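Local coordinates for Tat-secreted protein Rv2525c (Mycobacterium tuberculosis, PDB 4PMQ) that may act as a peptidoglycan hydrolase with glycosidase activity, and in vitro cleaves p-nitrophenyl esters, with a preference for the butyrate, at residues A[8-12]-A[13-17]; A[115-118]-A[119-123]; A[195-199]-A[200-204]. All blocks are in the same frame, centred on the assembly; numbering follows the deposited sequence.

Interaction 1. Residues A[8-12]-A[13-17]; sequences LDYAA and GVIPA
Tyr10 turns its ring toward Ile15 with CG between the backbone N and the carbonyl carbon (chi1 37°). In Ile15, CG1 is anti to the carbonyl carbon (chi1 -59°) and the chain then runs on nearly extended, so that CD1 ends over the ring. CD1 sits 3.6 Å from the centroid of the Tyr10 ring, almost exactly on its normal, a CH-pi contact over the centre of the face. The ring edge is used as well. Gly13 O lies near the ring plane, 3.3 Å from Tyr10 CD2. Water 1 closes the turn, 2.7 Å from Tyr10 OH, and donates to Ile15 O at 2.7 Å.

This is the loop that leaves the end of strand 6-9 and leads to helix 17-22 in a TIM-barrel-like fold. Val190 and Val192 of strand 190-197 also pack on Tyr10 and Ile15. The side chain of Ala11 lies about 4 Å from a bound L-tartrate, probably from the crystallisation liquor, though it may mark a pocket. Gly13 O is buried and finds no hydrogen-bond partner in the model. The slightly positive C-H edge of Tyr10 may offer it some electrostatic compensation, while the water ties the phenol to the backbone.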
ATOM      1  N   LEU A   8       4.956   7.082  -6.652  1.00  6.13           N
ATOM      2  CA  LEU A   8       6.094   6.841  -5.763  1.00  6.30           C
ATOM      3  C   LEU A   8       5.608   6.428  -4.400  1.00  9.13           C
ATOM      4  O   LEU A   8       4.587   6.936  -3.947  1.00  7.11           O
ATOM      5  CB  LEU A   8       6.935   8.126  -5.630  1.00  6.78           C
ATOM      6  CG  LEU A   8       7.487   8.718  -6.935  1.00 10.42           C
ATOM      7  CD1 LEU A   8       8.307   9.964  -6.642  1.00 11.09           C
ATOM      8  CD2 LEU A   8       8.298   7.667  -7.753  1.00  9.29           C
ATOM      9  N   ASP A   9       6.377   5.574  -3.715  1.00  7.13           N
ATOM     10  CA  ASP A   9       6.073   5.262  -2.319  1.00  7.13           C
ATOM     11  C   ASP A   9       7.342   5.507  -1.493  1.00  9.82           C
ATOM     12  O   ASP A   9       8.454   5.346  -1.998  1.00  9.71           O
ATOM     13  CB  ASP A   9       5.483   3.861  -2.120  1.00  7.74           C
ATOM     14  CG  ASP A   9       6.491   2.744  -2.261  1.00 10.00           C
ATOM     15  OD1 ASP A   9       7.272   2.531  -1.306  1.00 11.12           O
ATOM     16  OD2 ASP A   9       6.495   2.086  -3.316  1.00 11.48           O
ATOM     17  N   TYR A  10       7.177   5.949  -0.241  1.00  7.61           N
ATOM     18  CA  TYR A  10       8.319   6.329   0.601  1.00  8.09           C
ATOM     19  C   TYR A  10       7.895   6.420   2.035  1.00 12.05           C
ATOM     20  O   TYR A  10       6.770   6.852   2.303  1.00 11.90           O
ATOM     21  CB  TYR A  10       8.898   7.690   0.156  1.00  8.17           C
ATOM     22  CG  TYR A  10       7.853   8.693  -0.292  1.00  8.72           C
ATOM     23  CD1 TYR A  10       7.357   8.677  -1.594  1.00 10.29           C
ATOM     24  CD2 TYR A  10       7.374   9.674   0.580  1.00  8.32           C
ATOM     25  CE1 TYR A  10       6.401   9.595  -2.018  1.00  9.57           C
ATOM     26  CE2 TYR A  10       6.434  10.624   0.156  1.00  8.27           C
ATOM     27  CZ  TYR A  10       5.941  10.563  -1.142  1.00 11.61           C
ATOM     28  OH  TYR A  10       5.011  11.445  -1.614  1.00 10.12           O
ATOM     29  N   ALA A  11       8.796   6.043   2.944  1.00 11.17           N
ATOM     30  CA  ALA A  11       8.520   6.078   4.383  1.00 11.51           C
ATOM     31  C   ALA A  11       9.383   7.086   5.134  1.00 11.90           C
ATOM     32  O   ALA A  11       9.000   7.471   6.249  1.00 11.77           O
ATOM     33  CB  ALA A  11       8.763   4.692   4.976  1.00 13.39           C
ATOM     34  N   ALA A  12      10.563   7.471   4.588  1.00 10.65           N
ATOM     35  CA  ALA A  12      11.541   8.260   5.342  1.00 11.69           C
ATOM     36  C   ALA A  12      11.197   9.731   5.542  1.00 16.14           C
ATOM     37  O   ALA A  12      11.803  10.373   6.390  1.00 15.68           O
ATOM     38  CB  ALA A  12      12.927   8.156   4.714  1.00 12.19           C
ATOM     39  N   GLY A  13      10.238  10.259   4.795  1.00 12.02           N
ATOM     40  CA  GLY A  13       9.913  11.671   4.919  1.00 11.95           C
ATOM     41  C   GLY A  13       8.753  12.086   4.045  1.00 13.26           C
ATOM     42  O   GLY A  13       8.155  11.261   3.345  1.00 11.78           O
ATOM     43  N   VAL A  14       8.395  13.362   4.141  1.00  9.92           N
ATOM     44  CA  VAL A  14       7.294  13.933   3.371  1.00  9.76           C
ATOM     45  C   VAL A  14       7.907  14.727   2.237  1.00 13.22           C
ATOM     46  O   VAL A  14       8.768  15.562   2.483  1.00 15.71           O
ATOM     47  CB  VAL A  14       6.369  14.810   4.260  1.00 13.42           C
ATOM     48  CG1 VAL A  14       5.288  15.489   3.429  1.00 12.17           C
ATOM     49  CG2 VAL A  14       5.746  13.977   5.384  1.00 13.44           C
ATOM     50  N   ILE A  15       7.450  14.501   1.011  1.00  8.63           N
ATOM     51  CA  ILE A  15       8.031  15.231  -0.112  1.00  7.44           C
ATOM     52  C   ILE A  15       7.081  16.306  -0.622  1.00 10.15           C
ATOM     53  O   ILE A  15       5.918  15.989  -0.885  1.00  9.93           O
ATOM     54  CB  ILE A  15       8.416  14.259  -1.259  1.00  9.11           C
ATOM     55  CG1 ILE A  15       9.422  13.192  -0.792  1.00  9.35           C
ATOM     56  CG2 ILE A  15       8.935  15.012  -2.527  1.00  9.87           C
ATOM     57  CD1 ILE A  15       9.480  11.982  -1.756  1.00 10.43           C
ATOM     58  N   PRO A  16       7.555  17.563  -0.846  1.00  9.64           N
ATOM     59  CA  PRO A  16       6.670  18.569  -1.459  1.00  9.34           C
ATOM     60  C   PRO A  16       6.098  18.016  -2.763  1.00 13.01           C
ATOM     61  O   PRO A  16       6.830  17.396  -3.549  1.00 11.90           O
ATOM     62  CB  PRO A  16       7.600  19.775  -1.680  1.00 11.24           C
ATOM     63  CG  PRO A  16       8.678  19.608  -0.661  1.00 14.24           C
ATOM     64  CD  PRO A  16       8.896  18.117  -0.584  1.00 10.31           C
ATOM     65  N   ALA A  17       4.784  18.163  -2.976  1.00 10.97           N
ATOM     66  CA  ALA A  17       4.122  17.655  -4.175  1.00 10.49           C
ATOM     67  C   ALA A  17       4.785  18.180  -5.461  1.00 12.35           C
ATOM     68  O   ALA A  17       4.880  17.444  -6.457  1.00 11.78           O
ATOM     69  CB  ALA A  17       2.658  18.054  -4.158  1.00 11.79           C
TER
HETATM   70  O   HOH W   1       4.958  13.649  -0.036  1.00  9.42           O

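Interaction 2. Residues A[115-118]-A[119-123]; sequences YEQY and KNQIV
Glu116 and Asn120 form the side-chain hydrogen bond of this helical turn. Asn120 ND2 donates to Glu116 OE2 at 2.8 Å, on the anti side of the carboxylate and close to its plane. The Glu116 chain bends at chi2 (-85°) to turn the carboxylate toward Asn120, one turn on. The carboxylate and amide planes stand 60° apart. Water 2 also donates to Glu116 OE2 and, weakly, to Gln121 OE1. Water 3 links Gln117 NE2 to Gln121 OE1. Gln117 OE1 is held by Ser114 N, and Gln121 NE2 by Leu77 O.

The apolar contacts lie on the buried side. Val123 CG2 makes a CH-pi contact over one face of the Tyr118 ring, offset toward its rim and 3.4 Å from Tyr118 CZ. Ile122 CG2 touches Tyr118 CD1 obliquely at 3.9 Å. Trp149 packs on the same tyrosine, and its OH is hydrogen-bonded to Asp153.

The backbone changes pitch here. Lys119 N bonds to Tyr115 O in the alpha pattern, but Val123 N reaches Tyr118 O at 2.8 Å, five residues back. Gln117 O accepts from Gln121 N at 2.9 Å and from Ile122 N at 3.1 Å. This pi-type turn lies in helix 115-133, the helix of a beta-alpha-beta unit. The shared carbonyl keeps both N-H groups satisfied where the helix widens.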
ATOM      1  N   TYR A 115       2.276 -21.321   1.308  1.00  9.31           N
ATOM      2  CA  TYR A 115       0.832 -21.535   1.242  1.00  9.22           C
ATOM      3  C   TYR A 115       0.269 -21.757   2.678  1.00 10.11           C
ATOM      4  O   TYR A 115      -0.826 -21.281   2.999  1.00  9.82           O
ATOM      5  CB  TYR A 115       0.517 -22.726   0.324  1.00 10.84           C
ATOM      6  CG  TYR A 115      -0.965 -22.948   0.174  1.00 14.84           C
ATOM      7  CD1 TYR A 115      -1.739 -22.099  -0.610  1.00 16.94           C
ATOM      8  CD2 TYR A 115      -1.590 -24.038   0.773  1.00 16.89           C
ATOM      9  CE1 TYR A 115      -3.119 -22.273  -0.716  1.00 20.69           C
ATOM     10  CE2 TYR A 115      -2.959 -24.258   0.629  1.00 18.55           C
ATOM     11  CZ  TYR A 115      -3.722 -23.370  -0.113  1.00 31.81           C
ATOM     12  OH  TYR A 115      -5.075 -23.572  -0.253  1.00 37.15           O
ATOM     13  N   GLU A 116       1.051 -22.425   3.549  1.00  8.33           N
ATOM     14  CA  GLU A 116       0.626 -22.634   4.934  1.00  6.97           C
ATOM     15  C   GLU A 116       0.422 -21.289   5.655  1.00 10.37           C
ATOM     16  O   GLU A 116      -0.568 -21.130   6.380  1.00  9.49           O
ATOM     17  CB  GLU A 116       1.682 -23.500   5.658  1.00  8.39           C
ATOM     18  CG  GLU A 116       1.418 -23.754   7.124  1.00  9.77           C
ATOM     19  CD  GLU A 116       1.919 -22.646   8.035  1.00 20.77           C
ATOM     20  OE1 GLU A 116       3.012 -22.101   7.753  1.00 21.54           O
ATOM     21  OE2 GLU A 116       1.243 -22.337   9.043  1.00 12.86           O
ATOM     22  N   GLN A 117       1.349 -20.324   5.462  1.00  7.68           N
ATOM     23  CA  GLN A 117       1.236 -19.003   6.117  1.00  6.37           C
ATOM     24  C   GLN A 117       0.050 -18.251   5.554  1.00  7.98           C
ATOM     25  O   GLN A 117      -0.699 -17.636   6.298  1.00  7.64           O
ATOM     26  CB  GLN A 117       2.533 -18.206   5.944  1.00  8.05           C
ATOM     27  CG  GLN A 117       3.639 -18.796   6.826  1.00  8.65           C
ATOM     28  CD  GLN A 117       4.979 -18.178   6.500  1.00 16.60           C
ATOM     29  OE1 GLN A 117       5.292 -17.867   5.339  1.00 11.45           O
ATOM     30  NE2 GLN A 117       5.785 -17.985   7.527  1.00 15.04           N
ATOM     31  N   TYR A 118      -0.148 -18.345   4.253  1.00  6.50           N
ATOM     32  CA  TYR A 118      -1.270 -17.671   3.586  1.00  6.06           C
ATOM     33  C   TYR A 118      -2.608 -18.190   4.140  1.00  7.90           C
ATOM     34  O   TYR A 118      -3.433 -17.401   4.627  1.00  7.73           O
ATOM     35  CB  TYR A 118      -1.172 -17.906   2.072  1.00  6.93           C
ATOM     36  CG  TYR A 118      -2.446 -17.463   1.367  1.00  6.31           C
ATOM     37  CD1 TYR A 118      -2.721 -16.109   1.157  1.00  8.41           C
ATOM     38  CD2 TYR A 118      -3.392 -18.396   0.940  1.00  6.48           C
ATOM     39  CE1 TYR A 118      -3.925 -15.695   0.571  1.00  9.17           C
ATOM     40  CE2 TYR A 118      -4.593 -17.993   0.363  1.00  7.34           C
ATOM     41  CZ  TYR A 118      -4.866 -16.639   0.201  1.00 10.06           C
ATOM     42  OH  TYR A 118      -6.040 -16.251  -0.401  1.00  8.28           O
ATOM     43  N   LYS A 119      -2.821 -19.513   4.075  1.00  6.06           N
ATOM     44  CA  LYS A 119      -4.092 -20.097   4.519  1.00  6.62           C
ATOM     45  C   LYS A 119      -4.336 -19.923   6.019  1.00  9.55           C
ATOM     46  O   LYS A 119      -5.479 -19.674   6.438  1.00  9.90           O
ATOM     47  CB  LYS A 119      -4.153 -21.584   4.150  1.00  8.97           C
ATOM     48  CG  LYS A 119      -5.511 -22.237   4.379  1.00 25.62           C
ATOM     49  CD  LYS A 119      -6.562 -21.835   3.309  1.00 33.08           C
ATOM     50  CE  LYS A 119      -7.994 -21.970   3.793  1.00 39.18           C
ATOM     51  NZ  LYS A 119      -8.293 -23.328   4.330  1.00 43.71           N
ATOM     52  N   ASN A 120      -3.297 -20.098   6.826  1.00  7.13           N
ATOM     53  CA  ASN A 120      -3.496 -20.056   8.274  1.00  5.89           C
ATOM     54  C   ASN A 120      -3.499 -18.661   8.883  1.00  9.07           C
ATOM     55  O   ASN A 120      -4.118 -18.474   9.945  1.00 10.63           O
ATOM     56  CB  ASN A 120      -2.437 -20.899   8.964  1.00  5.86           C
ATOM     57  CG  ASN A 120      -2.543 -22.388   8.676  1.00  7.18           C
ATOM     58  OD1 ASN A 120      -3.631 -22.906   8.393  1.00  6.50           O
ATOM     59  ND2 ASN A 120      -1.427 -23.131   8.893  1.00  6.38           N
ATOM     60  N   GLN A 121      -2.766 -17.715   8.282  1.00  5.51           N
ATOM     61  CA  GLN A 121      -2.636 -16.376   8.883  1.00  5.68           C
ATOM     62  C   GLN A 121      -3.118 -15.242   7.959  1.00  9.62           C
ATOM     63  O   GLN A 121      -3.880 -14.362   8.387  1.00  8.37           O
ATOM     64  CB  GLN A 121      -1.165 -16.139   9.271  1.00  7.00           C
ATOM     65  CG  GLN A 121      -0.697 -17.111  10.402  1.00 11.32           C
ATOM     66  CD  GLN A 121       0.802 -17.118  10.637  1.00 27.19           C
ATOM     67  OE1 GLN A 121       1.557 -17.794   9.926  1.00 19.22           O
ATOM     68  NE2 GLN A 121       1.268 -16.433  11.697  1.00 21.64           N
ATOM     69  N   ILE A 122      -2.661 -15.229   6.704  1.00  6.26           N
ATOM     70  CA  ILE A 122      -3.001 -14.108   5.796  1.00  5.69           C
ATOM     71  C   ILE A 122      -4.501 -14.095   5.431  1.00  8.49           C
ATOM     72  O   ILE A 122      -5.075 -13.015   5.393  1.00  7.44           O
ATOM     73  CB  ILE A 122      -2.107 -14.120   4.532  1.00  7.24           C
ATOM     74  CG1 ILE A 122      -0.645 -13.916   4.970  1.00  7.85           C
ATOM     75  CG2 ILE A 122      -2.563 -13.002   3.554  1.00  6.23           C
ATOM     76  CD1 ILE A 122       0.389 -14.180   3.832  1.00  9.75           C
ATOM     77  N   VAL A 123      -5.117 -15.265   5.195  1.00  5.70           N
ATOM     78  CA  VAL A 123      -6.546 -15.317   4.861  1.00  5.89           C
ATOM     79  C   VAL A 123      -7.357 -14.678   6.047  1.00  8.74           C
ATOM     80  O   VAL A 123      -8.050 -13.684   5.799  1.00  7.56           O
ATOM     81  CB  VAL A 123      -7.009 -16.754   4.502  1.00  9.28           C
ATOM     82  CG1 VAL A 123      -8.531 -16.876   4.513  1.00 10.46           C
ATOM     83  CG2 VAL A 123      -6.453 -17.157   3.132  1.00  8.80           C
TER
HETATM   84  O   HOH W   2       0.896 -20.398  10.762  1.00 19.57           O
HETATM   85  O   HOH W   3       4.567 -17.715  10.331  1.00 24.49           O

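Interaction 3. Residues A[195-199]-A[200-204]; sequences NQILK and PQFGQ
Ile197 and Phe202 meet at the turn that follows strand 190-197. Phe202 has CG between its own N and carbonyl carbon (chi1 54°), and the ring folds back toward the strand. The Ile197 side chain crosses it with two methyl groups. CG2, anti to the backbone N, lies 3.5 Å from Phe202 CD2. CD1 is carried farther out along the ring by a nearly extended chi2 (165°). It stands over one face, 4.2 Å from the centroid of the Phe202 ring and 3.8 Å from Phe202 CZ. This is a CH-pi contact somewhat off the ring normal. Lys199 O comes to the ring edge, 3.3 Å from Phe202 CD2 and near the ring plane.

Residues 200-204 belong to the C-terminal tail of a TIM-barrel-like domain. The tail leaves the last strand and lays Phe202 against Leu7 of strand 6-9, Val63 of strand 61-66 and Leu177 of strand 177-181. The ring thus joins several strands of the curled sheet.

Gln204 covers the opposite face of the Phe202 ring. Its OE1 sits 3.3 Å above the plane, over the centre. The same OE1 accepts from Phe202 N at 2.9 Å, in the plane of its carbonyl. Gln204 NE2 donates to Pro200 O at 3.1 Å, nearly straight at 170°. Two bonds fix the rotation of the amide and settle which end is oxygen. The Lys199 chain runs outward and bends near its end, where NZ bonds to Pro173 O.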
ATOM      1  N   ASN A 195       6.471   2.739  -8.688  1.00  7.59           N
ATOM      2  CA  ASN A 195       5.372   1.830  -8.984  1.00  6.45           C
ATOM      3  C   ASN A 195       4.750   2.203 -10.306  1.00  9.77           C
ATOM      4  O   ASN A 195       4.490   3.396 -10.541  1.00  9.89           O
ATOM      5  CB  ASN A 195       4.312   1.874  -7.875  1.00  6.29           C
ATOM      6  CG  ASN A 195       4.932   1.595  -6.530  1.00  9.25           C
ATOM      7  OD1 ASN A 195       5.151   0.436  -6.187  1.00  8.02           O
ATOM      8  ND2 ASN A 195       5.335   2.643  -5.811  1.00  7.09           N
ATOM      9  N   GLN A 196       4.423   1.201 -11.129  1.00  6.67           N
ATOM     10  CA  GLN A 196       3.722   1.403 -12.410  1.00  7.36           C
ATOM     11  C   GLN A 196       2.229   1.171 -12.227  1.00 11.07           C
ATOM     12  O   GLN A 196       1.821   0.206 -11.583  1.00  8.94           O
ATOM     13  CB  GLN A 196       4.264   0.430 -13.461  1.00  9.13           C
ATOM     14  CG  GLN A 196       5.691   0.775 -13.870  1.00 19.61           C
ATOM     15  CD  GLN A 196       6.204  -0.005 -15.062  1.00 38.61           C
ATOM     16  OE1 GLN A 196       5.777  -1.133 -15.358  1.00 36.53           O
ATOM     17  NE2 GLN A 196       7.173   0.579 -15.746  1.00 26.43           N
ATOM     18  N   ILE A 197       1.418   2.060 -12.791  1.00  6.98           N
ATOM     19  CA  ILE A 197      -0.034   1.926 -12.818  1.00  7.36           C
ATOM     20  C   ILE A 197      -0.382   1.010 -14.018  1.00 10.94           C
ATOM     21  O   ILE A 197       0.056   1.269 -15.158  1.00 10.36           O
ATOM     22  CB  ILE A 197      -0.702   3.316 -12.944  1.00  9.86           C
ATOM     23  CG1 ILE A 197      -0.357   4.219 -11.736  1.00  8.39           C
ATOM     24  CG2 ILE A 197      -2.223   3.160 -13.157  1.00  8.63           C
ATOM     25  CD1 ILE A 197      -0.716   5.727 -12.031  1.00  8.57           C
ATOM     26  N   LEU A 198      -1.191  -0.023 -13.767  1.00  6.85           N
ATOM     27  CA  LEU A 198      -1.544  -0.997 -14.796  1.00  7.02           C
ATOM     28  C   LEU A 198      -2.986  -0.957 -15.245  1.00  9.31           C
ATOM     29  O   LEU A 198      -3.309  -1.467 -16.329  1.00  9.60           O
ATOM     30  CB  LEU A 198      -1.278  -2.396 -14.250  1.00  7.72           C
ATOM     31  CG  LEU A 198       0.187  -2.644 -13.819  1.00 12.69           C
ATOM     32  CD1 LEU A 198       0.270  -3.868 -12.956  1.00 14.44           C
ATOM     33  CD2 LEU A 198       1.123  -2.697 -15.036  1.00 15.46           C
ATOM     34  N   LYS A 199      -3.866  -0.463 -14.371  1.00  7.02           N
ATOM     35  CA  LYS A 199      -5.297  -0.402 -14.667  1.00  7.43           C
ATOM     36  C   LYS A 199      -5.810   1.017 -14.379  1.00  8.55           C
ATOM     37  O   LYS A 199      -5.307   1.679 -13.451  1.00  9.13           O
ATOM     38  CB  LYS A 199      -6.064  -1.454 -13.853  1.00 10.99           C
ATOM     39  CG  LYS A 199      -5.639  -2.893 -14.182  1.00 12.82           C
ATOM     40  CD  LYS A 199      -6.444  -3.954 -13.441  1.00 14.23           C
ATOM     41  CE  LYS A 199      -5.898  -5.366 -13.681  1.00 23.87           C
ATOM     42  NZ  LYS A 199      -5.915  -5.783 -15.101  1.00 28.87           N
ATOM     43  N   PRO A 200      -6.803   1.491 -15.156  1.00  7.44           N
ATOM     44  CA  PRO A 200      -7.255   2.891 -14.979  1.00  7.89           C
ATOM     45  C   PRO A 200      -7.902   3.186 -13.626  1.00 10.48           C
ATOM     46  O   PRO A 200      -7.770   4.310 -13.143  1.00 10.82           O
ATOM     47  CB  PRO A 200      -8.227   3.127 -16.136  1.00  9.13           C
ATOM     48  CG  PRO A 200      -8.601   1.743 -16.662  1.00 14.07           C
ATOM     49  CD  PRO A 200      -7.421   0.844 -16.339  1.00  9.30           C
ATOM     50  N   GLN A 201      -8.584   2.191 -13.026  1.00  7.72           N
ATOM     51  CA  GLN A 201      -9.160   2.314 -11.678  1.00  7.44           C
ATOM     52  C   GLN A 201      -8.224   1.551 -10.732  1.00  8.41           C
ATOM     53  O   GLN A 201      -8.277   0.316 -10.686  1.00  7.81           O
ATOM     54  CB  GLN A 201     -10.599   1.789 -11.608  1.00  8.36           C
ATOM     55  CG  GLN A 201     -11.601   2.737 -12.294  1.00 10.94           C
ATOM     56  CD  GLN A 201     -11.696   4.053 -11.542  1.00 16.59           C
ATOM     57  OE1 GLN A 201     -11.794   4.081 -10.312  1.00 16.50           O
ATOM     58  NE2 GLN A 201     -11.681   5.152 -12.266  1.00 16.98           N
ATOM     59  N   PHE A 202      -7.315   2.258 -10.056  1.00  5.18           N
ATOM     60  CA  PHE A 202      -6.250   1.600  -9.286  1.00  5.43           C
ATOM     61  C   PHE A 202      -6.288   1.940  -7.801  1.00  8.00           C
ATOM     62  O   PHE A 202      -5.343   1.602  -7.103  1.00  6.09           O
ATOM     63  CB  PHE A 202      -4.871   1.964  -9.878  1.00  7.34           C
ATOM     64  CG  PHE A 202      -4.610   3.449 -10.012  1.00  6.26           C
ATOM     65  CD1 PHE A 202      -4.037   4.172  -8.966  1.00  7.51           C
ATOM     66  CD2 PHE A 202      -4.911   4.123 -11.195  1.00  6.83           C
ATOM     67  CE1 PHE A 202      -3.774   5.550  -9.103  1.00  7.47           C
ATOM     68  CE2 PHE A 202      -4.621   5.485 -11.339  1.00  9.64           C
ATOM     69  CZ  PHE A 202      -4.068   6.194 -10.290  1.00  7.35           C
ATOM     70  N   GLY A 203      -7.347   2.620  -7.341  1.00  5.48           N
ATOM     71  CA  GLY A 203      -7.470   2.928  -5.925  1.00  6.43           C
ATOM     72  C   GLY A 203      -7.205   4.379  -5.579  1.00 10.46           C
ATOM     73  O   GLY A 203      -7.109   4.728  -4.398  1.00  8.94           O
ATOM     74  N   GLN A 204      -7.101   5.240  -6.613  1.00  7.20           N
ATOM     75  CA  GLN A 204      -6.885   6.666  -6.431  1.00  7.30           C
ATOM     76  C   GLN A 204      -7.994   7.283  -5.604  1.00  8.59           C
ATOM     77  O   GLN A 204      -9.161   6.906  -5.735  1.00  8.63           O
ATOM     78  CB  GLN A 204      -6.792   7.402  -7.781  1.00  8.01           C
ATOM     79  CG  GLN A 204      -8.059   7.331  -8.690  1.00  5.91           C
ATOM     80  CD  GLN A 204      -7.933   6.208  -9.697  1.00 12.58           C
ATOM     81  OE1 GLN A 204      -7.634   5.062  -9.338  1.00  7.88           O
ATOM     82  NE2 GLN A 204      -8.211   6.491 -10.975  1.00 10.68           N
TER

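From the N terminus the contacts follow in series; none nests in or crosses another. Interaction 1 closes the turn between strand 6-9 and helix 17-22. Interaction 2 lies within helix 115-133, between strands 105-108 and 138-142. It is on the other side of the chain's centre from interaction 1, with nearest atoms about 19 Å apart. Interaction 3 closes the turn after strand 190-197. It comes no nearer to interaction 2 than about 17 Å. Interactions 1 and 3 touch through neighbouring antiparallel strands, where Asp9 OD2 probably accepts a hydrogen bond from Asn195 ND2 at 2.8 Å. That pair joins the first strand of the barrel to its last.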